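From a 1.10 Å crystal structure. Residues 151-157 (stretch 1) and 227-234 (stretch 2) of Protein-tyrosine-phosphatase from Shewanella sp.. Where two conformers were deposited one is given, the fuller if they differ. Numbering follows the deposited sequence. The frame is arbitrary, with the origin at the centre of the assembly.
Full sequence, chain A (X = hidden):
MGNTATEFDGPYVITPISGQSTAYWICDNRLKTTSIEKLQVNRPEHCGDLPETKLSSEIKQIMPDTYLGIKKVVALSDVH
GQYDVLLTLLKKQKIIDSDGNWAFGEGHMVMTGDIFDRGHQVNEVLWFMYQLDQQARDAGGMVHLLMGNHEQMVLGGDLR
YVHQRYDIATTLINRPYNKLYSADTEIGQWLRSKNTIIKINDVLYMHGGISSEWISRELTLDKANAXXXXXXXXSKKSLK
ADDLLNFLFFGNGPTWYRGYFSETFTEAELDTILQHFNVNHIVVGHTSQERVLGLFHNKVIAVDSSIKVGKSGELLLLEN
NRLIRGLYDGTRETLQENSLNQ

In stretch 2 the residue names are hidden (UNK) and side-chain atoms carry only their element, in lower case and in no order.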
# COMPACT_ATOMS: atom_id res chain seq x y z
N GLU A 151 -2.06 -4.70 6.08
CA GLU A 151 -1.40 -5.79 5.39
C GLU A 151 -0.80 -6.78 6.38
O GLU A 151 -0.90 -7.99 6.22
CB GLU A 151 -0.33 -5.30 4.41
CG GLU A 151 -0.83 -4.67 3.14
CD GLU A 151 -1.60 -3.40 3.35
OE1 GLU A 151 -2.66 -3.22 2.75
OE2 GLU A 151 -1.08 -2.56 4.13
N GLN A 152 -0.10 -6.23 7.41
CA GLN A 152 0.52 -7.09 8.39
C GLN A 152 -0.52 -7.90 9.19
O GLN A 152 -0.38 -9.11 9.41
CB GLN A 152 1.39 -6.28 9.37
CG GLN A 152 2.56 -5.59 8.67
CD GLN A 152 3.29 -4.60 9.56
OE1 GLN A 152 2.72 -4.07 10.52
NE2 GLN A 152 4.56 -4.37 9.24
N MET A 153 -1.59 -7.23 9.57
CA MET A 153 -2.66 -7.90 10.33
C MET A 153 -3.27 -9.04 9.52
O MET A 153 -3.34 -10.17 9.96
CB MET A 153 -3.73 -6.90 10.74
CG MET A 153 -3.32 -6.26 12.07
SD MET A 153 -4.63 -5.31 12.84
CE MET A 153 -4.72 -3.86 11.82
N VAL A 154 -3.68 -8.76 8.27
CA VAL A 154 -4.30 -9.77 7.44
C VAL A 154 -3.37 -10.93 7.24
O VAL A 154 -3.75 -12.10 7.41
CB VAL A 154 -4.79 -9.19 6.10
CG1 VAL A 154 -5.11 -10.26 5.12
CG2 VAL A 154 -6.01 -8.27 6.38
N LEU A 155 -2.14 -10.67 6.83
CA LEU A 155 -1.24 -11.76 6.50
C LEU A 155 -0.96 -12.59 7.76
O LEU A 155 -0.77 -13.81 7.64
CB LEU A 155 0.05 -11.26 5.83
CG LEU A 155 -0.02 -11.16 4.32
CD1 LEU A 155 -1.15 -10.40 3.73
CD2 LEU A 155 1.38 -10.64 3.89
N GLY A 156 -0.96 -11.95 8.92
CA GLY A 156 -0.69 -12.63 10.17
C GLY A 156 -1.88 -13.25 10.86
O GLY A 156 -1.67 -13.89 11.91
N GLY A 157 -3.09 -13.07 10.35
CA GLY A 157 -4.23 -13.67 11.01
C GLY A 157 -5.00 -12.82 11.98
O GLY A 157 -5.83 -13.39 12.73
N UNK A 227 13.61 -7.63 7.99
CA UNK A 227 12.91 -8.30 9.10
C UNK A 227 11.41 -8.33 8.89
O UNK A 227 10.77 -9.34 9.26
c UNK A 227 13.26 -7.56 10.40
c UNK A 227 14.91 -6.91 12.14
c UNK A 227 14.63 -7.84 10.97
c UNK A 227 14.73 -9.29 11.44
N UNK A 228 10.86 -7.27 8.31
CA UNK A 228 9.42 -7.27 8.03
C UNK A 228 9.08 -8.39 7.03
O UNK A 228 8.09 -9.10 7.24
c UNK A 228 9.43 -3.59 8.42
c UNK A 228 7.86 -4.99 9.50
c UNK A 228 7.59 -3.98 10.40
c UNK A 228 8.80 -4.83 8.48
c UNK A 228 9.22 -2.62 9.30
o UNK A 228 8.02 -1.72 11.16
c UNK A 228 9.02 -5.94 7.48
c UNK A 228 8.27 -2.78 10.30
N UNK A 229 9.86 -8.56 5.98
CA UNK A 229 9.56 -9.61 5.03
C UNK A 229 9.70 -10.98 5.68
O UNK A 229 8.92 -11.90 5.38
n UNK A 229 13.71 -6.11 1.84
c UNK A 229 10.88 -8.43 1.56
n UNK A 229 12.22 -7.84 1.75
c UNK A 229 10.06 -8.43 2.82
c UNK A 229 12.47 -6.55 1.66
n UNK A 229 11.55 -5.69 1.38
c UNK A 229 10.48 -9.50 3.81
N UNK A 230 10.71 -11.17 6.51
CA UNK A 230 11.00 -12.47 7.08
C UNK A 230 10.06 -12.88 8.18
O UNK A 230 9.98 -14.08 8.50
c UNK A 230 12.46 -12.51 7.61
N UNK A 231 9.34 -11.94 8.75
CA UNK A 231 8.58 -12.23 9.97
C UNK A 231 7.15 -11.87 9.86
O UNK A 231 6.43 -12.03 10.87
c UNK A 231 9.21 -11.52 11.20
c UNK A 231 10.59 -12.10 11.45
o UNK A 231 11.65 -11.51 11.06
n UNK A 231 10.59 -13.27 12.05
N UNK A 232 6.63 -11.43 8.71
CA UNK A 232 5.18 -11.16 8.65
C UNK A 232 4.36 -12.43 8.90
O UNK A 232 3.23 -12.30 9.37
c UNK A 232 3.50 -9.83 7.29
c UNK A 232 4.88 -10.43 7.33
c UNK A 232 5.08 -11.33 6.11
N UNK A 233 4.97 -13.59 8.74
CA UNK A 233 4.36 -14.90 8.99
C UNK A 233 4.77 -15.50 10.32
O UNK A 233 4.51 -16.69 10.61
o UNK A 233 4.99 -15.21 5.59
c UNK A 233 4.77 -15.89 7.87
c UNK A 233 4.24 -15.52 6.52
o UNK A 233 3.00 -15.57 6.38
N UNK A 234 5.43 -14.73 11.17
CA UNK A 234 5.74 -15.25 12.51
C UNK A 234 4.46 -15.25 13.34
O UNK A 234 3.48 -14.52 13.14
c UNK A 234 6.87 -14.48 13.20
O HOH W 1 2.13 -9.87 10.51
O HOH W 2 0.75 -15.82 11.56
O HOH W 3 0.66 -12.98 13.78

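Position 227 carries four side-chain carbons, forked at the second, and its side chain is out of reach of stretch 1. A fork one carbon beyond CB is the signature of leucine, so this is Leu227, with chi1 m and chi2 t.

At position 228 one carbon leads to a ring of six carbons bearing a single oxygen, a phenol. The CA-to-CB bond points sideways, yet the ring comes nearer: a ring carbon lies 3.3 Å from NE2 of Gln152, which approaches the ring obliquely. The phenol identifies Tyr228, and the ring carbon is its CE2. The hydroxyl is hydrogen-bonded elsewhere in the structure.

Position 229 has three carbons, a nitrogen, then a carbon carrying two more nitrogens, all out of reach of stretch 1. That guanidinium group belongs to Arg229.

Position 230 has one side-chain carbon, CB, out of reach of stretch 1: Ala230.

Position 231 has two carbons, the second carrying one oxygen and one nitrogen. The short carboxamide gives Asn231, again without a contact to stretch 1.

Position 232 shows three carbons, with CB itself carrying two of them. One branch carbon lies 4.0 Å from CB of Leu155 and 4.2 Å from CA of Gln152, so this methyl packs against one turn of the helix of stretch 1. Branching at CB with three carbons in all means valine; isoleucine would have a fourth. Val232 has chi1 p, and the packed methyl is its CG2.

Position 233 has two carbons, the second carrying two oxygens. One of the two oxygens lies 4.3 Å from O of Leu155. The carboxylate, three bonds from CA to either oxygen, is that of Asp233; the oxygen nearer Leu155 is OD1, and both carboxylate oxygens are hydrogen-bonded elsewhere.

Position 234 has one carbon, directed away from stretch 1, hence Ala234. Its N donates to O of Asn231 at 2.9 Å, within a type I turn from Asn231 to Ala234.

The contact buries 249 Å² in total, and Val232 has the largest covered area, 78 Å². No direct hydrogen bond crosses between the stretches; water supplies the polar links. Water 1 donates to O of Gln152 at 2.8 Å and to O of Val232 at 2.9 Å, joining two carbonyls that cannot donate to each other. Water 3 similarly links O of Gly156, at 3.1 Å, to O of Ala234, at 3.3 Å. Near the helix end, CA of Gly156 approaches O of Val232 to 4.0 Å; an ideal CB there would be crowded by O of Gln152 at 3.1 Å. Apolar packing around Val232 is thus supplemented by solvent bridging between backbone carbonyls.

Stretch 2 (227-234) LYRANVDA
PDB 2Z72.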